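Local atomic coordinates of 2,3-dihydroxybenzoate-AMP ligase (PDB entry 1MDB), a protein that is an AMP-binding enzyme of the ANL superfamily, with a large N-terminal region and a smaller C-terminal domain. Residues S133-Y137 and R138-R142; G158-E162 and F163-E167. All coordinates share one frame; numbering follows the deposited sequence.

Contact 1 of 2, residues S133-Y137 and R138-R142; sequences SGFDY and RSLAR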
ATOM      1  N   SER A 133       7.244 -17.891   4.520  1.00 33.98           N
ATOM      2  CA  SER A 133       6.344 -17.872   5.654  1.00 33.65           C
ATOM      3  C   SER A 133       5.530 -19.145   5.740  1.00 33.04           C
ATOM      4  O   SER A 133       4.314 -19.100   5.940  1.00 33.74           O
ATOM      5  CB  SER A 133       5.413 -16.663   5.533  1.00 35.02           C
ATOM      6  OG  SER A 133       4.688 -16.447   6.729  1.00 37.00           O
ATOM      7  N   GLY A 134       6.194 -20.283   5.572  1.00 32.78           N
ATOM      8  CA  GLY A 134       5.500 -21.556   5.658  1.00 34.00           C
ATOM      9  C   GLY A 134       4.649 -21.977   4.472  1.00 34.14           C
ATOM     10  O   GLY A 134       3.996 -23.023   4.527  1.00 35.50           O
ATOM     11  N   PHE A 135       4.642 -21.187   3.402  1.00 32.86           N
ATOM     12  CA  PHE A 135       3.858 -21.545   2.221  1.00 33.08           C
ATOM     13  C   PHE A 135       4.754 -21.866   1.027  1.00 31.66           C
ATOM     14  O   PHE A 135       5.663 -21.106   0.694  1.00 32.28           O
ATOM     15  CB  PHE A 135       2.901 -20.413   1.845  1.00 32.11           C
ATOM     16  CG  PHE A 135       1.977 -20.758   0.710  1.00 29.63           C
ATOM     17  CD1 PHE A 135       0.922 -21.645   0.898  1.00 28.78           C
ATOM     18  CD2 PHE A 135       2.178 -20.214  -0.559  1.00 27.19           C
ATOM     19  CE1 PHE A 135       0.080 -21.987  -0.163  1.00 27.21           C
ATOM     20  CE2 PHE A 135       1.348 -20.547  -1.621  1.00 21.85           C
ATOM     21  CZ  PHE A 135       0.298 -21.433  -1.427  1.00 24.92           C
ATOM     22  N   ASP A 136       4.495 -23.004   0.392  1.00 33.33           N
ATOM     23  CA  ASP A 136       5.265 -23.441  -0.770  1.00 32.45           C
ATOM     24  C   ASP A 136       4.565 -22.886  -2.016  1.00 31.91           C
ATOM     25  O   ASP A 136       3.488 -23.352  -2.395  1.00 32.70           O
ATOM     26  CB  ASP A 136       5.306 -24.971  -0.827  1.00 34.53           C
ATOM     27  CG  ASP A 136       6.160 -25.487  -1.968  1.00 38.03           C
ATOM     28  OD1 ASP A 136       5.996 -24.981  -3.103  1.00 37.33           O
ATOM     29  OD2 ASP A 136       6.985 -26.398  -1.735  1.00 37.05           O
ATOM     30  N   TYR A 137       5.175 -21.888  -2.649  1.00 30.37           N
ATOM     31  CA  TYR A 137       4.562 -21.270  -3.816  1.00 28.49           C
ATOM     32  C   TYR A 137       4.605 -22.079  -5.104  1.00 28.53           C
ATOM     33  O   TYR A 137       3.910 -21.741  -6.067  1.00 29.23           O
ATOM     34  CB  TYR A 137       5.139 -19.864  -4.036  1.00 28.63           C
ATOM     35  CG  TYR A 137       4.739 -18.869  -2.951  1.00 28.68           C
ATOM     36  CD1 TYR A 137       5.323 -18.914  -1.678  1.00 29.33           C
ATOM     37  CD2 TYR A 137       3.751 -17.912  -3.186  1.00 26.64           C
ATOM     38  CE1 TYR A 137       4.926 -18.031  -0.665  1.00 29.26           C
ATOM     39  CE2 TYR A 137       3.346 -17.029  -2.187  1.00 27.99           C
ATOM     40  CZ  TYR A 137       3.937 -17.096  -0.928  1.00 30.76           C
ATOM     41  OH  TYR A 137       3.526 -16.244   0.072  1.00 30.90           O
ATOM     42  N   ARG A 138       5.403 -23.146  -5.143  1.00 28.35           N
ATOM     43  CA  ARG A 138       5.433 -23.970  -6.349  1.00 27.27           C
ATOM     44  C   ARG A 138       4.128 -24.744  -6.443  1.00 27.20           C
ATOM     45  O   ARG A 138       3.662 -25.056  -7.536  1.00 30.08           O
ATOM     46  CB  ARG A 138       6.582 -24.972  -6.332  1.00 27.53           C
ATOM     47  CG  ARG A 138       7.909 -24.421  -5.915  1.00 29.04           C
ATOM     48  CD  ARG A 138       8.266 -25.108  -4.627  1.00 33.00           C
ATOM     49  NE  ARG A 138       9.652 -24.922  -4.256  1.00 38.67           N
ATOM     50  CZ  ARG A 138      10.237 -25.593  -3.277  1.00 39.49           C
ATOM     51  NH1 ARG A 138       9.543 -26.485  -2.576  1.00 36.74           N
ATOM     52  NH2 ARG A 138      11.520 -25.392  -3.025  1.00 41.72           N
ATOM     53  N   SER A 139       3.542 -25.071  -5.295  1.00 26.53           N
ATOM     54  CA  SER A 139       2.285 -25.802  -5.296  1.00 27.54           C
ATOM     55  C   SER A 139       1.223 -24.839  -5.815  1.00 25.67           C
ATOM     56  O   SER A 139       0.286 -25.245  -6.497  1.00 26.74           O
ATOM     57  CB  SER A 139       1.934 -26.307  -3.882  1.00 26.84           C
ATOM     58  OG  SER A 139       1.708 -25.227  -2.992  1.00 33.88           O
ATOM     59  N   LEU A 140       1.375 -23.557  -5.496  1.00 25.53           N
ATOM     60  CA  LEU A 140       0.437 -22.555  -5.993  1.00 24.67           C
ATOM     61  C   LEU A 140       0.659 -22.481  -7.514  1.00 24.48           C
ATOM     62  O   LEU A 140      -0.293 -22.440  -8.290  1.00 24.74           O
ATOM     63  CB  LEU A 140       0.714 -21.188  -5.345  1.00 25.62           C
ATOM     64  CG  LEU A 140      -0.035 -19.979  -5.931  1.00 27.40           C
ATOM     65  CD1 LEU A 140      -1.529 -20.263  -5.950  1.00 23.77           C
ATOM     66  CD2 LEU A 140       0.275 -18.707  -5.115  1.00 24.40           C
ATOM     67  N   ALA A 141       1.921 -22.483  -7.935  1.00 23.82           N
ATOM     68  CA  ALA A 141       2.235 -22.438  -9.368  1.00 26.48           C
ATOM     69  C   ALA A 141       1.564 -23.616 -10.075  1.00 26.77           C
ATOM     70  O   ALA A 141       0.975 -23.461 -11.148  1.00 26.79           O
ATOM     71  CB  ALA A 141       3.755 -22.496  -9.585  1.00 24.24           C
ATOM     72  N   ARG A 142       1.649 -24.797  -9.464  1.00 27.49           N
ATOM     73  CA  ARG A 142       1.050 -25.983 -10.054  1.00 29.53           C
ATOM     74  C   ARG A 142      -0.444 -25.802 -10.192  1.00 30.31           C
ATOM     75  O   ARG A 142      -1.033 -26.206 -11.193  1.00 32.54           O
ATOM     76  CB  ARG A 142       1.362 -27.224  -9.214  1.00 29.51           C
ATOM     77  CG  ARG A 142       2.847 -27.545  -9.183  1.00 27.99           C
ATOM     78  CD  ARG A 142       3.160 -28.865  -8.508  1.00 26.80           C
ATOM     79  NE  ARG A 142       4.603 -29.024  -8.400  1.00 25.15           N
ATOM     80  CZ  ARG A 142       5.312 -28.687  -7.330  1.00 27.11           C
ATOM     81  NH1 ARG A 142       4.713 -28.188  -6.254  1.00 32.56           N
ATOM     82  NH2 ARG A 142       6.629 -28.800  -7.353  1.00 27.44           N
TER
HETATM   83  O   HOH W   1       6.505 -27.937  -4.136  1.00 36.35           O
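An N-cap opens helix 137-147: D136 stands just ahead of the first turn, and its backbone and side chain both meet residues of that turn. The carbonyl atom D136 O accepts a hydrogen bond from S139 OG at 2.7 Å. The C=O...donor angle of 157° places the hydroxyl nearly in line with the carbonyl, tilted only a little from its plane. With CG anti to the backbone N (chi1 -177°), the D136 carboxylate swings alongside its own carbonyl carbon and over the helix start. There OD1 faces the amides of R138 and S139 as the capping acceptor, although its modelled position is less sure. The other oxygen, D136 OD2, forms a salt bridge with R138 NH1 at 2.7 Å. This nitrogen comes from above the carboxylate plane and pairs one-to-one with OD2; the 63° between the carboxylate and guanidinium planes rules out a flat, bidentate pairing. R138 NH1 has a second carboxylate partner in E161. A water donates to D136 OD2 at 2.9 Å and accepts from R142 NH1 at 2.8 Å, linking the cap to the next helical turn. The helix belongs to a beta-alpha-beta crossover between the parallel strands 125-132 and 154-157, and A141 N donates to Y137 O, 2.8 Å, an i to i+4 bond at the start of the helix. On its apolar side, L140 CB meets the edge of the F135 ring at CE2, 3.8 Å away, while L140 CD2 lies 4.1 Å from Y137 CD2. F135 and Y137 form a T-shaped (edge-to-face) pair, F135 CD2 giving the edge, 3.4 Å above the centre of the Y137 face. The Y137 hydroxyl is hydrogen-bonded to P107 O, and R110 makes a cation-pi contact with F135.

Contact 2 of 2, residues G158-E162 and F163-E167; sequences GEAEE and FLPLE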
ATOM      1  N   GLY A 158      14.933 -19.536  -5.804  1.00 34.10           N
ATOM      2  CA  GLY A 158      15.194 -20.571  -4.818  1.00 36.27           C
ATOM      3  C   GLY A 158      15.131 -21.927  -5.504  1.00 38.13           C
ATOM      4  O   GLY A 158      15.402 -22.024  -6.703  1.00 37.82           O
ATOM      5  N   GLU A 159      14.768 -22.970  -4.761  1.00 36.83           N
ATOM      6  CA  GLU A 159      14.671 -24.311  -5.328  1.00 37.61           C
ATOM      7  C   GLU A 159      13.457 -24.382  -6.251  1.00 37.29           C
ATOM      8  O   GLU A 159      12.316 -24.504  -5.799  1.00 35.99           O
ATOM      9  CB  GLU A 159      14.548 -25.350  -4.211  1.00 39.99           C
ATOM     10  CG  GLU A 159      14.449 -26.781  -4.705  1.00 45.47           C
ATOM     11  CD  GLU A 159      15.625 -27.175  -5.587  1.00 47.29           C
ATOM     12  OE1 GLU A 159      16.777 -27.056  -5.116  1.00 49.03           O
ATOM     13  OE2 GLU A 159      15.395 -27.600  -6.745  1.00 49.32           O
ATOM     14  N   ALA A 160      13.722 -24.319  -7.551  1.00 35.69           N
ATOM     15  CA  ALA A 160      12.679 -24.331  -8.568  1.00 36.16           C
ATOM     16  C   ALA A 160      11.966 -25.649  -8.826  1.00 35.78           C
ATOM     17  O   ALA A 160      10.871 -25.654  -9.383  1.00 34.73           O
ATOM     18  CB  ALA A 160      13.256 -23.804  -9.885  1.00 37.34           C
ATOM     19  N   GLU A 161      12.570 -26.762  -8.431  1.00 36.71           N
ATOM     20  CA  GLU A 161      11.975 -28.071  -8.687  1.00 36.89           C
ATOM     21  C   GLU A 161      11.821 -28.223 -10.205  1.00 36.85           C
ATOM     22  O   GLU A 161      12.795 -28.016 -10.930  1.00 39.28           O
ATOM     23  CB  GLU A 161      10.632 -28.216  -7.948  1.00 38.73           C
ATOM     24  CG  GLU A 161      10.695 -29.233  -6.795  1.00 39.88           C
ATOM     25  CD  GLU A 161       9.834 -28.873  -5.582  1.00 43.20           C
ATOM     26  OE1 GLU A 161       8.597 -28.722  -5.714  1.00 41.40           O
ATOM     27  OE2 GLU A 161      10.404 -28.752  -4.479  1.00 44.04           O
ATOM     28  N   GLU A 162      10.633 -28.561 -10.700  1.00 34.83           N
ATOM     29  CA  GLU A 162      10.461 -28.732 -12.140  1.00 34.70           C
ATOM     30  C   GLU A 162      10.350 -27.433 -12.942  1.00 35.54           C
ATOM     31  O   GLU A 162      10.279 -27.466 -14.177  1.00 34.60           O
ATOM     32  CB  GLU A 162       9.232 -29.587 -12.452  1.00 31.11           C
ATOM     33  CG  GLU A 162       7.903 -28.856 -12.317  1.00 33.17           C
ATOM     34  CD  GLU A 162       7.250 -29.082 -10.970  1.00 32.78           C
ATOM     35  OE1 GLU A 162       7.966 -29.046  -9.949  1.00 33.63           O
ATOM     36  OE2 GLU A 162       6.023 -29.286 -10.938  1.00 33.09           O
ATOM     37  N   PHE A 163      10.331 -26.297 -12.252  1.00 34.39           N
ATOM     38  CA  PHE A 163      10.203 -25.011 -12.927  1.00 32.55           C
ATOM     39  C   PHE A 163      11.556 -24.382 -13.256  1.00 31.98           C
ATOM     40  O   PHE A 163      12.568 -25.078 -13.276  1.00 33.43           O
ATOM     41  CB  PHE A 163       9.334 -24.079 -12.076  1.00 29.61           C
ATOM     42  CG  PHE A 163       7.952 -24.618 -11.828  1.00 28.76           C
ATOM     43  CD1 PHE A 163       7.544 -24.975 -10.547  1.00 27.71           C
ATOM     44  CD2 PHE A 163       7.065 -24.802 -12.891  1.00 28.74           C
ATOM     45  CE1 PHE A 163       6.272 -25.510 -10.329  1.00 28.84           C
ATOM     46  CE2 PHE A 163       5.798 -25.331 -12.687  1.00 24.27           C
ATOM     47  CZ  PHE A 163       5.398 -25.687 -11.400  1.00 26.04           C
ATOM     48  N   LEU A 164      11.582 -23.079 -13.524  1.00 29.30           N
ATOM     49  CA  LEU A 164      12.835 -22.416 -13.881  1.00 29.84           C
ATOM     50  C   LEU A 164      13.512 -21.647 -12.747  1.00 29.73           C
ATOM     51  O   LEU A 164      12.922 -20.741 -12.159  1.00 29.57           O
ATOM     52  CB  LEU A 164      12.607 -21.463 -15.060  1.00 29.73           C
ATOM     53  CG  LEU A 164      11.981 -22.049 -16.331  1.00 31.25           C
ATOM     54  CD1 LEU A 164      11.663 -20.918 -17.309  1.00 31.63           C
ATOM     55  CD2 LEU A 164      12.930 -23.060 -16.969  1.00 29.82           C
ATOM     56  N   PRO A 165      14.769 -22.001 -12.433  1.00 31.11           N
ATOM     57  CA  PRO A 165      15.534 -21.340 -11.372  1.00 31.08           C
ATOM     58  C   PRO A 165      15.867 -19.916 -11.796  1.00 32.40           C
ATOM     59  O   PRO A 165      16.521 -19.709 -12.817  1.00 32.88           O
ATOM     60  CB  PRO A 165      16.797 -22.198 -11.265  1.00 33.24           C
ATOM     61  CG  PRO A 165      16.347 -23.552 -11.759  1.00 33.45           C
ATOM     62  CD  PRO A 165      15.504 -23.176 -12.941  1.00 32.82           C
ATOM     63  N   LEU A 166      15.408 -18.936 -11.028  1.00 30.53           N
ATOM     64  CA  LEU A 166      15.695 -17.552 -11.344  1.00 31.70           C
ATOM     65  C   LEU A 166      17.197 -17.342 -11.479  1.00 34.88           C
ATOM     66  O   LEU A 166      17.648 -16.639 -12.386  1.00 33.61           O
ATOM     67  CB  LEU A 166      15.161 -16.635 -10.243  1.00 31.18           C
ATOM     68  CG  LEU A 166      15.499 -15.147 -10.393  1.00 30.66           C
ATOM     69  CD1 LEU A 166      14.934 -14.612 -11.703  1.00 28.33           C
ATOM     70  CD2 LEU A 166      14.916 -14.372  -9.209  1.00 31.16           C
ATOM     71  N   GLU A 167      17.965 -17.963 -10.583  1.00 36.30           N
ATOM     72  CA  GLU A 167      19.419 -17.820 -10.571  1.00 40.24           C
ATOM     73  C   GLU A 167      20.115 -18.279 -11.848  1.00 40.65           C
ATOM     74  O   GLU A 167      21.218 -17.826 -12.148  1.00 40.12           O
ATOM     75  CB  GLU A 167      20.023 -18.569  -9.377  1.00 42.50           C
ATOM     76  CG  GLU A 167      20.000 -20.086  -9.514  1.00 47.74           C
ATOM     77  CD  GLU A 167      20.592 -20.800  -8.305  1.00 50.80           C
ATOM     78  OE1 GLU A 167      20.631 -22.048  -8.308  1.00 52.55           O
ATOM     79  OE2 GLU A 167      21.015 -20.115  -7.350  1.00 52.62           O
TER
HETATM   80  O   HOH W   2      16.969 -19.419  -8.428  1.00 34.49           O
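E162 lies along the F163 ring, its side chain pointing the same way as the phenylalanine. The path starts at E162 CB, 3.5 Å from F163 N. With chi1 at 77°, CG falls between the backbone N and the carbonyl carbon, and the bend at chi2 then carries the chain across the ring. E162 CG sits 4.0 Å from the ring centroid and 4° off its normal, a CH-pi contact over the face. Next, CD lies 3.8 Å from F163 CE1. At the tip, OE1 lies 3.9 Å from F163 CE1 and OE2 3.7 Å from F163 CZ, and the carboxylate stacks on the ring with the planes 12° apart. The backbone here makes a type II' beta turn from A160 to F163, closed by F163 N donating to A160 O at 3.0 Å. This turn lies in the loop leading from strand 154-157 to strand 164-165. From the first residue of the turn, A160 CB packs on P165 CG at 3.6 Å. A carboxylate over an aromatic face is probably unfavourable in itself; the salt bridge from E162 OE2 to R142 NE would draw its charge away from the ring and may compensate.

Contacts 1 and 2 have centres 12 Å apart and meet directly, joining the start of helix 137-147 to the turn beyond strand 154-157. R142 spans the junction with two salt bridges: its NH2 lies 2.6 Å from E161 OE1, and its NE lies 2.9 Å from E162 OE2. Nearer its backbone, R142 CG packs against F163 CZ at 3.9 Å, and R138 O lies 3.8 Å from F163 CE1. Both contacts reach the same mixed sheet, contact 1 through strand 135-136 and contact 2 through strand 164-165. None of their residues belongs to the pocket of 2,3-dihydroxy-benzoic acid, and the adenosine monophosphate pocket begins later in the sequence, at residue 191.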